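Local atomic coordinates of DUF1780 domain-containing protein (Pseudomonas aeruginosa, PDB entry 1Y0K), a protein that is of unknown function but belongs to the PD-(D/E)XK nuclease-like clan and is a putative endonuclease. Residues G66-F71 / H127-R132; E55-V60 / G137-L142; E113-L118 / T162-Q167; R170-V175 / R181-H186. One frame throughout, in Å; residues are numbered along the deposited sequence.

Contact 1 (G66-F71 / H127-R132); sequences GFEVFF and HNYSER
A single buried contact, Glu68 with Tyr129, joins strand 65-73 of the mixed sheet to helix 119-132, which lies across one side of that sheet. The backbones stay well apart, with Glu68 CA and Tyr129 CA 11.9 Å from each other, so two long side chains advancing from opposite directions span the gap and bury only about 75 Å². From the strand, Glu68 starts with CG anti to its backbone nitrogen (chi1 170°) and then bends at chi2 (76°), which brings the carboxylate round toward the tyrosine. The modelled approach of Glu68 OE2 to Tyr129 OH, 2.3 Å, is too short to be trusted, so no bond is assigned to the pair and the fine placement of OE2 beside the ring is doubtful. The firm polar partner of Glu68 OE2 is Lys125, one helical turn before Tyr129, through a salt bridge. Glu68 and the Pro58-Asp59 pair just before the neighbouring strand 60-62 recall the signature of the PD-(D/E)XK clan, although Phe70 stands two residues after Glu68, where that signature has lysine; whether these residues act in catalysis is not established. Pro57 packs against both Glu68 and Tyr129, and further along the helix Arg132 NH2 hydrogen-bonds to Gln56 O.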
# COMPACT_ATOMS: atom_id res chain seq x y z
N GLY A 66 -10.71 4.87 -6.40
CA GLY A 66 -10.06 6.17 -6.41
C GLY A 66 -8.82 6.01 -5.55
O GLY A 66 -8.84 6.29 -4.35
N PHE A 67 -7.74 5.54 -6.16
CA PHE A 67 -6.55 5.21 -5.37
C PHE A 67 -5.78 6.45 -4.99
O PHE A 67 -5.27 7.18 -5.86
CB PHE A 67 -5.63 4.26 -6.13
CG PHE A 67 -6.11 2.82 -6.16
CD1 PHE A 67 -6.39 2.13 -4.98
CD2 PHE A 67 -6.22 2.16 -7.37
CE1 PHE A 67 -6.81 0.80 -5.01
CE2 PHE A 67 -6.62 0.82 -7.41
CZ PHE A 67 -6.92 0.14 -6.23
N GLU A 68 -5.69 6.68 -3.67
CA GLU A 68 -4.89 7.75 -3.09
C GLU A 68 -3.60 7.09 -2.60
O GLU A 68 -3.59 6.37 -1.60
CB GLU A 68 -5.68 8.39 -1.95
CG GLU A 68 -4.93 9.37 -1.05
CD GLU A 68 -4.71 10.71 -1.68
OE1 GLU A 68 -4.99 10.87 -2.90
OE2 GLU A 68 -4.25 11.61 -0.94
N VAL A 69 -2.53 7.32 -3.34
CA VAL A 69 -1.30 6.55 -3.17
C VAL A 69 -0.29 7.30 -2.31
O VAL A 69 -0.01 8.48 -2.54
CB VAL A 69 -0.69 6.20 -4.54
CG1 VAL A 69 0.67 5.51 -4.39
CG2 VAL A 69 -1.67 5.32 -5.33
N PHE A 70 0.25 6.62 -1.30
CA PHE A 70 1.32 7.24 -0.51
C PHE A 70 2.43 6.24 -0.19
O PHE A 70 2.23 5.03 -0.29
CB PHE A 70 0.76 7.92 0.75
CG PHE A 70 0.18 6.98 1.77
CD1 PHE A 70 0.89 6.70 2.95
CD2 PHE A 70 -1.08 6.40 1.59
CE1 PHE A 70 0.34 5.86 3.93
CE2 PHE A 70 -1.63 5.54 2.56
CZ PHE A 70 -0.92 5.26 3.72
N PHE A 71 3.60 6.77 0.16
CA PHE A 71 4.80 5.96 0.35
C PHE A 71 5.24 5.98 1.80
O PHE A 71 5.31 7.05 2.43
CB PHE A 71 5.91 6.42 -0.58
CG PHE A 71 5.56 6.28 -2.03
CD1 PHE A 71 4.80 7.27 -2.68
CD2 PHE A 71 5.96 5.16 -2.76
CE1 PHE A 71 4.44 7.13 -4.03
CE2 PHE A 71 5.61 5.02 -4.10
CZ PHE A 71 4.85 6.01 -4.73
N HIS A 127 -6.33 15.19 8.26
CA HIS A 127 -6.42 16.62 8.64
C HIS A 127 -6.56 17.54 7.44
O HIS A 127 -7.50 18.34 7.39
CB HIS A 127 -5.20 17.05 9.47
CG HIS A 127 -5.19 18.52 9.77
ND1 HIS A 127 -6.10 19.10 10.62
CD2 HIS A 127 -4.41 19.53 9.31
CE1 HIS A 127 -5.87 20.40 10.69
NE2 HIS A 127 -4.85 20.69 9.90
N ASN A 128 -5.63 17.43 6.49
CA ASN A 128 -5.62 18.28 5.30
C ASN A 128 -6.94 18.19 4.55
O ASN A 128 -7.51 19.21 4.15
CB ASN A 128 -4.45 17.93 4.37
CG ASN A 128 -3.08 18.37 4.92
OD1 ASN A 128 -2.99 19.18 5.85
ND2 ASN A 128 -2.02 17.84 4.33
N TYR A 129 -7.44 16.97 4.38
CA TYR A 129 -8.70 16.75 3.67
C TYR A 129 -9.92 17.25 4.45
O TYR A 129 -10.86 17.77 3.85
CB TYR A 129 -8.83 15.27 3.26
CG TYR A 129 -7.75 14.84 2.28
CD1 TYR A 129 -6.98 15.79 1.60
CD2 TYR A 129 -7.51 13.49 2.01
CE1 TYR A 129 -6.00 15.42 0.71
CE2 TYR A 129 -6.51 13.11 1.10
CZ TYR A 129 -5.77 14.09 0.45
OH TYR A 129 -4.79 13.79 -0.47
N SER A 130 -9.91 17.10 5.78
CA SER A 130 -10.97 17.65 6.62
C SER A 130 -11.04 19.17 6.50
O SER A 130 -12.13 19.74 6.38
CB SER A 130 -10.78 17.24 8.09
OG SER A 130 -11.12 15.87 8.26
N GLU A 131 -9.87 19.80 6.50
CA GLU A 131 -9.78 21.26 6.37
C GLU A 131 -10.30 21.77 5.03
O GLU A 131 -10.82 22.89 4.95
CB GLU A 131 -8.35 21.75 6.61
CG GLU A 131 -7.94 21.72 8.08
CD GLU A 131 -8.85 22.60 8.96
OE1 GLU A 131 -9.05 23.79 8.64
OE2 GLU A 131 -9.36 22.09 9.98
N ARG A 132 -10.17 20.95 3.99
CA ARG A 132 -10.61 21.33 2.64
C ARG A 132 -12.05 20.90 2.33
O ARG A 132 -12.60 21.26 1.29
CB ARG A 132 -9.65 20.78 1.59
CG ARG A 132 -8.28 21.46 1.56
CD ARG A 132 -7.25 20.62 0.83
NE ARG A 132 -7.61 20.37 -0.56
CZ ARG A 132 -6.98 19.52 -1.36
NH1 ARG A 132 -5.95 18.81 -0.92
NH2 ARG A 132 -7.40 19.36 -2.61

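Contact 2 (E55-V60 / G137-L142); sequences EQPPDV and GELDLL
The pyrrolidine rings of Pro57 and Pro58 receive the two methyls of Leu139 in different ways: CD2 sits over one face of the Pro58 ring, while CD1 meets the CB-CG rim of Pro57. Over that face CD2 is almost equally far from Pro58 N (3.9 Å), from Pro58 CB and from Pro58 CD (4.0 Å). At the rim, CD1 is 3.8 Å from Pro57 CG, and CD2 also reaches Pro57 CB at 3.9 Å. Leu139 thus fits the corner between two consecutive prolines, both preceded by cis peptide bonds, which fold the loop sharply and turn both rings toward it. Its CG is anti to the carbonyl carbon (chi1 -60°), and the branch sets CD1 against Pro57 and CD2 in the angle between both rings. All of this is apolar; no hydrogen bond crosses between the segments. Directly after the prolines, Asp59 and Val60 both face Phe67 in a classic beta bulge as the chain enters strand 60-62. The contact joins the loop before that strand to the residue just ahead of strand 140-146, with Tyr129 of helix 119-132 touching both Pro57 and Leu139, and Trp169 packing on Leu139.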
# COMPACT_ATOMS: atom_id res chain seq x y z
N GLU A 55 -9.19 16.59 -10.07
CA GLU A 55 -8.65 17.15 -8.84
C GLU A 55 -8.08 16.03 -8.00
O GLU A 55 -8.69 14.97 -7.91
CB GLU A 55 -9.74 17.85 -8.01
CG GLU A 55 -10.43 18.99 -8.72
CD GLU A 55 -9.60 20.27 -8.78
OE1 GLU A 55 -8.93 20.61 -7.78
OE2 GLU A 55 -9.65 20.93 -9.83
N GLN A 56 -6.93 16.28 -7.40
CA GLN A 56 -6.40 15.40 -6.36
C GLN A 56 -6.95 15.87 -5.01
O GLN A 56 -7.06 17.08 -4.76
CB GLN A 56 -4.87 15.39 -6.35
CG GLN A 56 -4.23 14.76 -7.57
CD GLN A 56 -2.79 15.20 -7.78
OE1 GLN A 56 -1.97 15.16 -6.86
NE2 GLN A 56 -2.47 15.63 -9.00
N PRO A 57 -7.32 14.93 -4.13
CA PRO A 57 -7.26 13.47 -4.27
C PRO A 57 -8.44 12.95 -5.09
O PRO A 57 -9.43 13.66 -5.25
CB PRO A 57 -7.38 12.99 -2.82
CG PRO A 57 -8.22 14.04 -2.15
CD PRO A 57 -7.89 15.34 -2.83
N PRO A 58 -8.35 11.71 -5.59
CA PRO A 58 -7.24 10.76 -5.43
C PRO A 58 -6.13 10.96 -6.47
O PRO A 58 -6.04 12.03 -7.08
CB PRO A 58 -7.92 9.41 -5.63
CG PRO A 58 -8.99 9.71 -6.67
CD PRO A 58 -9.45 11.12 -6.39
N ASP A 59 -5.30 9.94 -6.67
CA ASP A 59 -4.19 10.00 -7.63
C ASP A 59 -4.46 9.21 -8.90
O ASP A 59 -4.16 9.68 -10.00
CB ASP A 59 -2.90 9.47 -7.00
CG ASP A 59 -2.46 10.29 -5.80
OD1 ASP A 59 -2.34 11.54 -5.93
OD2 ASP A 59 -2.23 9.70 -4.73
N VAL A 60 -5.01 8.01 -8.74
CA VAL A 60 -5.19 7.09 -9.84
C VAL A 60 -6.59 6.49 -9.79
O VAL A 60 -6.98 5.88 -8.79
CB VAL A 60 -4.13 5.95 -9.81
CG1 VAL A 60 -4.39 4.93 -10.92
CG2 VAL A 60 -2.71 6.52 -9.92
N GLY A 137 -14.60 9.48 2.42
CA GLY A 137 -15.33 8.26 2.11
C GLY A 137 -15.39 7.84 0.65
O GLY A 137 -15.97 6.79 0.33
N GLU A 138 -14.81 8.63 -0.24
CA GLU A 138 -14.74 8.26 -1.66
C GLU A 138 -13.32 7.82 -2.05
O GLU A 138 -13.06 7.51 -3.21
CB GLU A 138 -15.21 9.41 -2.57
CG GLU A 138 -16.73 9.68 -2.48
CD GLU A 138 -17.59 8.54 -3.02
OE1 GLU A 138 -17.17 7.86 -3.98
OE2 GLU A 138 -18.70 8.32 -2.48
N LEU A 139 -12.43 7.77 -1.06
CA LEU A 139 -11.01 7.52 -1.32
C LEU A 139 -10.59 6.13 -0.87
O LEU A 139 -10.89 5.69 0.24
CB LEU A 139 -10.14 8.58 -0.62
CG LEU A 139 -10.36 10.05 -1.02
CD1 LEU A 139 -9.41 10.97 -0.25
CD2 LEU A 139 -10.20 10.27 -2.53
N ASP A 140 -9.87 5.45 -1.76
CA ASP A 140 -9.27 4.15 -1.48
C ASP A 140 -7.78 4.33 -1.26
O ASP A 140 -7.01 4.49 -2.22
CB ASP A 140 -9.54 3.22 -2.66
CG ASP A 140 -11.03 3.11 -2.98
OD1 ASP A 140 -11.79 2.71 -2.07
OD2 ASP A 140 -11.43 3.40 -4.13
N LEU A 141 -7.36 4.33 -0.00
CA LEU A 141 -5.96 4.59 0.31
C LEU A 141 -5.11 3.37 -0.01
O LEU A 141 -5.51 2.24 0.26
CB LEU A 141 -5.80 5.00 1.79
CG LEU A 141 -6.10 6.47 2.14
CD1 LEU A 141 -4.88 7.31 1.92
CD2 LEU A 141 -7.29 7.08 1.36
N LEU A 142 -3.94 3.63 -0.59
CA LEU A 142 -3.01 2.56 -0.98
C LEU A 142 -1.59 2.96 -0.62
O LEU A 142 -1.03 3.88 -1.22
CB LEU A 142 -3.12 2.27 -2.48
CG LEU A 142 -2.21 1.17 -3.04
CD1 LEU A 142 -2.46 -0.17 -2.33
CD2 LEU A 142 -2.40 1.04 -4.56

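Contact 3 (E113-L118 / T162-Q167); sequences ELQARL and TEYLRQ
Gln115 of helix 111-116 touches Tyr164 of helix 162-166 with both its side chain and its backbone. The side chain leaves with CG anti to the backbone nitrogen (chi1 174°) and runs on extended, sliding past the tyrosine in the opposite direction; CG packs 3.9 Å from Tyr164 CE2, and the amide plane stands 71° from the ring. The amide end turns to another partner, NE2 hydrogen-bonding to Pro159 O. The main tie is made by the carbonyl: Tyr164 OH donates to Gln115 O over 2.7 Å. This oxygen lies at the edge of the ring, near its plane, while the hydroxyl is tilted 29° out of the carbonyl plane. At Ala116 the methyl points away from the partner helix, and it is CA that borders the hydroxyl, 3.5 Å from Tyr164 OH. Leu118 comes back toward the tyrosine, its CB 3.8 Å from Tyr164 OH and 4.1 Å from Tyr164 CZ, an oblique approach to the ring. Its backbone matters as well: Leu118 N gives a second hydrogen bond to Gln115 O, 3.3 Å long, from the face of the carbonyl opposite the one used by the tyrosine. Ala119 and Leu122 of helix 119-132 and Phe184 of the sheet also pack on Tyr164. The chemistry is thus that of a tyrosine side chain packed mostly against apolar atoms, whose hydroxyl reaches a helix carbonyl; two donors grip that oxygen, and the tyrosine bond links two short helices distant in sequence.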
# COMPACT_ATOMS: atom_id res chain seq x y z
N GLU A 113 2.91 -3.22 14.43
CA GLU A 113 3.89 -2.14 14.33
C GLU A 113 4.06 -1.68 12.88
O GLU A 113 4.20 -0.48 12.62
CB GLU A 113 5.24 -2.55 14.94
CG GLU A 113 5.34 -2.46 16.47
CD GLU A 113 4.49 -3.47 17.22
OE1 GLU A 113 4.17 -4.54 16.66
OE2 GLU A 113 4.14 -3.20 18.39
N LEU A 114 4.02 -2.63 11.94
CA LEU A 114 4.07 -2.32 10.50
C LEU A 114 2.89 -1.43 10.10
O LEU A 114 3.05 -0.40 9.45
CB LEU A 114 4.04 -3.62 9.70
CG LEU A 114 4.03 -3.51 8.17
CD1 LEU A 114 5.33 -2.88 7.69
CD2 LEU A 114 3.82 -4.90 7.55
N GLN A 115 1.71 -1.84 10.52
CA GLN A 115 0.49 -1.10 10.24
C GLN A 115 0.53 0.30 10.85
O GLN A 115 0.04 1.26 10.26
CB GLN A 115 -0.69 -1.92 10.78
CG GLN A 115 -2.05 -1.29 10.74
CD GLN A 115 -3.12 -2.33 10.99
OE1 GLN A 115 -3.37 -3.18 10.15
NE2 GLN A 115 -3.73 -2.28 12.17
N ALA A 116 1.17 0.42 12.02
CA ALA A 116 1.30 1.71 12.71
C ALA A 116 2.22 2.70 11.98
O ALA A 116 2.14 3.90 12.19
CB ALA A 116 1.78 1.49 14.15
N ARG A 117 3.10 2.18 11.13
CA ARG A 117 3.99 3.02 10.33
C ARG A 117 3.23 3.94 9.36
O ARG A 117 3.78 4.93 8.88
CB ARG A 117 5.00 2.19 9.55
CG ARG A 117 6.04 1.49 10.40
CD ARG A 117 6.99 2.47 11.09
NE ARG A 117 8.07 1.76 11.78
CZ ARG A 117 9.30 1.64 11.30
NH1 ARG A 117 9.62 2.17 10.12
NH2 ARG A 117 10.22 0.97 11.99
N LEU A 118 1.97 3.59 9.07
CA LEU A 118 1.14 4.38 8.17
C LEU A 118 0.56 5.61 8.86
O LEU A 118 0.06 6.53 8.20
CB LEU A 118 -0.02 3.53 7.65
CG LEU A 118 0.17 2.56 6.48
CD1 LEU A 118 1.44 1.76 6.57
CD2 LEU A 118 -1.07 1.63 6.39
N THR A 162 -8.39 0.37 13.66
CA THR A 162 -9.43 1.25 14.22
C THR A 162 -9.19 2.75 13.99
O THR A 162 -10.12 3.49 13.66
CB THR A 162 -9.66 0.99 15.72
OG1 THR A 162 -8.45 1.25 16.43
CG2 THR A 162 -10.08 -0.47 15.97
N GLU A 163 -7.94 3.19 14.15
CA GLU A 163 -7.65 4.61 13.95
C GLU A 163 -7.92 4.99 12.51
O GLU A 163 -8.43 6.07 12.23
CB GLU A 163 -6.20 4.95 14.33
CG GLU A 163 -5.95 6.46 14.32
CD GLU A 163 -4.51 6.88 14.55
OE1 GLU A 163 -3.70 6.09 15.08
OE2 GLU A 163 -4.19 8.03 14.20
N TYR A 164 -7.60 4.09 11.59
CA TYR A 164 -7.71 4.42 10.17
C TYR A 164 -9.17 4.33 9.71
O TYR A 164 -9.62 5.14 8.89
CB TYR A 164 -6.79 3.53 9.32
CG TYR A 164 -5.35 3.51 9.81
CD1 TYR A 164 -4.75 4.63 10.43
CD2 TYR A 164 -4.58 2.36 9.68
CE1 TYR A 164 -3.43 4.59 10.89
CE2 TYR A 164 -3.25 2.32 10.13
CZ TYR A 164 -2.70 3.43 10.74
OH TYR A 164 -1.39 3.35 11.18
N LEU A 165 -9.90 3.36 10.25
CA LEU A 165 -11.36 3.30 10.07
C LEU A 165 -12.01 4.61 10.50
O LEU A 165 -12.83 5.18 9.77
CB LEU A 165 -11.96 2.13 10.84
CG LEU A 165 -11.81 0.73 10.25
CD1 LEU A 165 -12.06 -0.33 11.31
CD2 LEU A 165 -12.77 0.55 9.07
N ARG A 166 -11.63 5.10 11.68
CA ARG A 166 -12.19 6.35 12.22
C ARG A 166 -11.88 7.60 11.36
O ARG A 166 -12.60 8.59 11.42
CB ARG A 166 -11.77 6.56 13.68
CG ARG A 166 -12.51 5.62 14.65
CD ARG A 166 -12.49 6.13 16.09
NE ARG A 166 -11.17 6.02 16.69
CZ ARG A 166 -10.72 4.96 17.36
NH1 ARG A 166 -11.50 3.89 17.52
NH2 ARG A 166 -9.49 4.96 17.86
N GLN A 167 -10.83 7.55 10.55
CA GLN A 167 -10.46 8.67 9.66
C GLN A 167 -11.41 8.84 8.47
O GLN A 167 -11.40 9.89 7.79
CB GLN A 167 -9.00 8.56 9.20
CG GLN A 167 -7.98 8.80 10.32
CD GLN A 167 -6.56 8.36 9.96
OE1 GLN A 167 -6.35 7.62 8.98
NE2 GLN A 167 -5.58 8.82 10.74

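Contact 4 (R170-V175 / R181-H186); sequences RSLSMV and RVLFAH
Leu172, Met174, Leu183 and Phe184 form the apolar centre of this antiparallel hairpin between strands 171-175 and 179-185. Leu172 and Leu183 run side by side, CD2 of the first 3.8 Å from CD1 of the second. Met174, present as selenomethionine, bends at chi3 (-62°) and brings CE tightly against Leu183 CD2, at 3.5 Å. The Phe184 ring folds back over the neighbouring strand: CG is placed between its backbone nitrogen and carbonyl carbon (chi1 72°), Leu172 N lies over the centre of one ring face, and CE2 is 3.6 Å from Leu172 CB. Beneath these side chains a classic beta bulge shifts the register, with Leu183 and Phe184 both opposite Leu172. Leu172 O accepts from both, from Leu183 N at 2.8 Å and from Phe184 N at 3.3 Å. Farther along, Met174 and Arg181 form a hydrogen-bonded pair, while Ser173 OG rests on Val182 CG2 (3.7 Å) on the other face of the sheet. At the polar end, His186 N donates to Arg170 O with an almost straight N-H...O angle (172°). The Arg170 side chain turns away to a salt bridge with Asp140. The bulge places two successive side chains opposite Leu172 without costing either backbone N-H its acceptor, while buried Ser171 OG is held by Asp140 of strand 140-146 and the Arg170 guanidinium is shared between Asp140 and Gly64 O.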
# COMPACT_ATOMS: atom_id res chain seq x y z
N ARG A 170 -12.71 5.17 2.44
CA ARG A 170 -13.54 4.08 1.94
C ARG A 170 -12.85 2.71 2.10
O ARG A 170 -13.50 1.70 2.39
CB ARG A 170 -13.88 4.29 0.47
CG ARG A 170 -14.88 3.25 -0.02
CD ARG A 170 -15.52 3.64 -1.32
NE ARG A 170 -14.57 3.63 -2.44
CZ ARG A 170 -14.90 4.00 -3.67
NH1 ARG A 170 -16.14 4.41 -3.91
NH2 ARG A 170 -14.00 3.97 -4.64
N SER A 171 -11.54 2.71 1.92
CA SER A 171 -10.73 1.49 2.04
C SER A 171 -9.28 1.88 2.28
O SER A 171 -8.88 3.02 2.06
CB SER A 171 -10.86 0.63 0.77
OG SER A 171 -10.17 1.20 -0.34
N LEU A 172 -8.50 0.91 2.77
CA LEU A 172 -7.08 1.12 2.99
C LEU A 172 -6.41 -0.20 2.70
O LEU A 172 -6.82 -1.23 3.22
CB LEU A 172 -6.80 1.53 4.44
CG LEU A 172 -5.33 1.63 4.89
CD1 LEU A 172 -4.54 2.66 4.07
CD2 LEU A 172 -5.26 1.96 6.36
N SER A 173 -5.38 -0.13 1.87
CA SER A 173 -4.61 -1.29 1.47
C SER A 173 -3.13 -0.96 1.53
O SER A 173 -2.74 0.21 1.46
CB SER A 173 -4.98 -1.73 0.05
OG SER A 173 -6.37 -1.97 -0.07
N MSE A 174 -2.31 -2.01 1.68
CA MSE A 174 -0.85 -1.88 1.63
C MSE A 174 -0.27 -2.82 0.59
O MSE A 174 -0.77 -3.93 0.36
CB MSE A 174 -0.22 -2.26 2.98
CG MSE A 174 -0.60 -1.44 4.19
SE MSE A 174 0.20 -2.18 5.68
CE MSE A 174 -0.52 -3.78 5.73
N VAL A 175 0.81 -2.39 -0.03
CA VAL A 175 1.59 -3.25 -0.91
C VAL A 175 3.06 -2.91 -0.74
O VAL A 175 3.42 -1.76 -0.51
CB VAL A 175 1.14 -3.14 -2.40
CG1 VAL A 175 1.39 -1.73 -2.96
CG2 VAL A 175 1.84 -4.20 -3.28
N ARG A 181 -1.92 -6.43 1.23
CA ARG A 181 -3.07 -6.71 2.07
C ARG A 181 -4.08 -5.58 1.97
O ARG A 181 -3.71 -4.41 2.03
CB ARG A 181 -2.64 -6.89 3.54
CG ARG A 181 -3.81 -7.16 4.49
CD ARG A 181 -3.32 -7.31 5.93
NE ARG A 181 -4.44 -7.47 6.85
CZ ARG A 181 -4.96 -8.65 7.22
NH1 ARG A 181 -4.44 -9.79 6.77
NH2 ARG A 181 -6.00 -8.68 8.05
N VAL A 182 -5.34 -5.95 1.81
CA VAL A 182 -6.44 -4.99 1.97
C VAL A 182 -6.76 -4.96 3.47
O VAL A 182 -7.18 -5.99 4.04
CB VAL A 182 -7.68 -5.42 1.15
CG1 VAL A 182 -8.85 -4.45 1.38
CG2 VAL A 182 -7.33 -5.50 -0.35
N LEU A 183 -6.53 -3.82 4.12
CA LEU A 183 -6.76 -3.70 5.58
C LEU A 183 -8.23 -3.58 5.92
O LEU A 183 -8.70 -4.21 6.87
CB LEU A 183 -5.99 -2.53 6.19
CG LEU A 183 -4.46 -2.56 6.08
CD1 LEU A 183 -3.84 -1.47 6.94
CD2 LEU A 183 -3.91 -3.93 6.50
N PHE A 184 -8.95 -2.76 5.16
CA PHE A 184 -10.40 -2.67 5.28
C PHE A 184 -10.99 -2.11 4.00
O PHE A 184 -10.31 -1.44 3.23
CB PHE A 184 -10.84 -1.85 6.51
CG PHE A 184 -10.61 -0.35 6.40
CD1 PHE A 184 -11.53 0.47 5.75
CD2 PHE A 184 -9.50 0.23 7.02
CE1 PHE A 184 -11.33 1.85 5.67
CE2 PHE A 184 -9.30 1.61 6.97
CZ PHE A 184 -10.21 2.43 6.29
N ALA A 185 -12.27 -2.40 3.77
CA ALA A 185 -12.97 -1.84 2.62
C ALA A 185 -14.45 -1.82 2.92
O ALA A 185 -15.03 -2.86 3.26
CB ALA A 185 -12.69 -2.64 1.38
N HIS A 186 -15.05 -0.63 2.85
CA HIS A 186 -16.47 -0.46 3.13
C HIS A 186 -17.32 -1.03 2.00
O HIS A 186 -16.85 -1.27 0.90
CB HIS A 186 -16.82 1.01 3.35
CG HIS A 186 -16.41 1.53 4.69
ND1 HIS A 186 -17.18 1.36 5.82
CD2 HIS A 186 -15.33 2.25 5.07
CE1 HIS A 186 -16.58 1.94 6.85
NE2 HIS A 186 -15.46 2.49 6.41

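Overall arrangement
Contacts 1, 2 and 4 all reach the mixed sheet, whereas contact 3 joins two short helices lying against it. Contact 4, its centre about 8 Å from the centre of the chain, is the most extensive, dominated by backbone hydrogen bonds and partly buried, with most touching residues buried and His186 exposed. The others, with centres about 12 to 14 Å from it, are small and rest mainly on one or a few side chains. Contacts 1 and 3 are buried, each turning on one tyrosine, beside a carboxylate and bonded to a carbonyl respectively; contact 2 is partly buried and wholly apolar. Contacts 1 and 2 adjoin, centres about 7 Å apart; Leu172 on Tyr164 connects contacts 4 and 3.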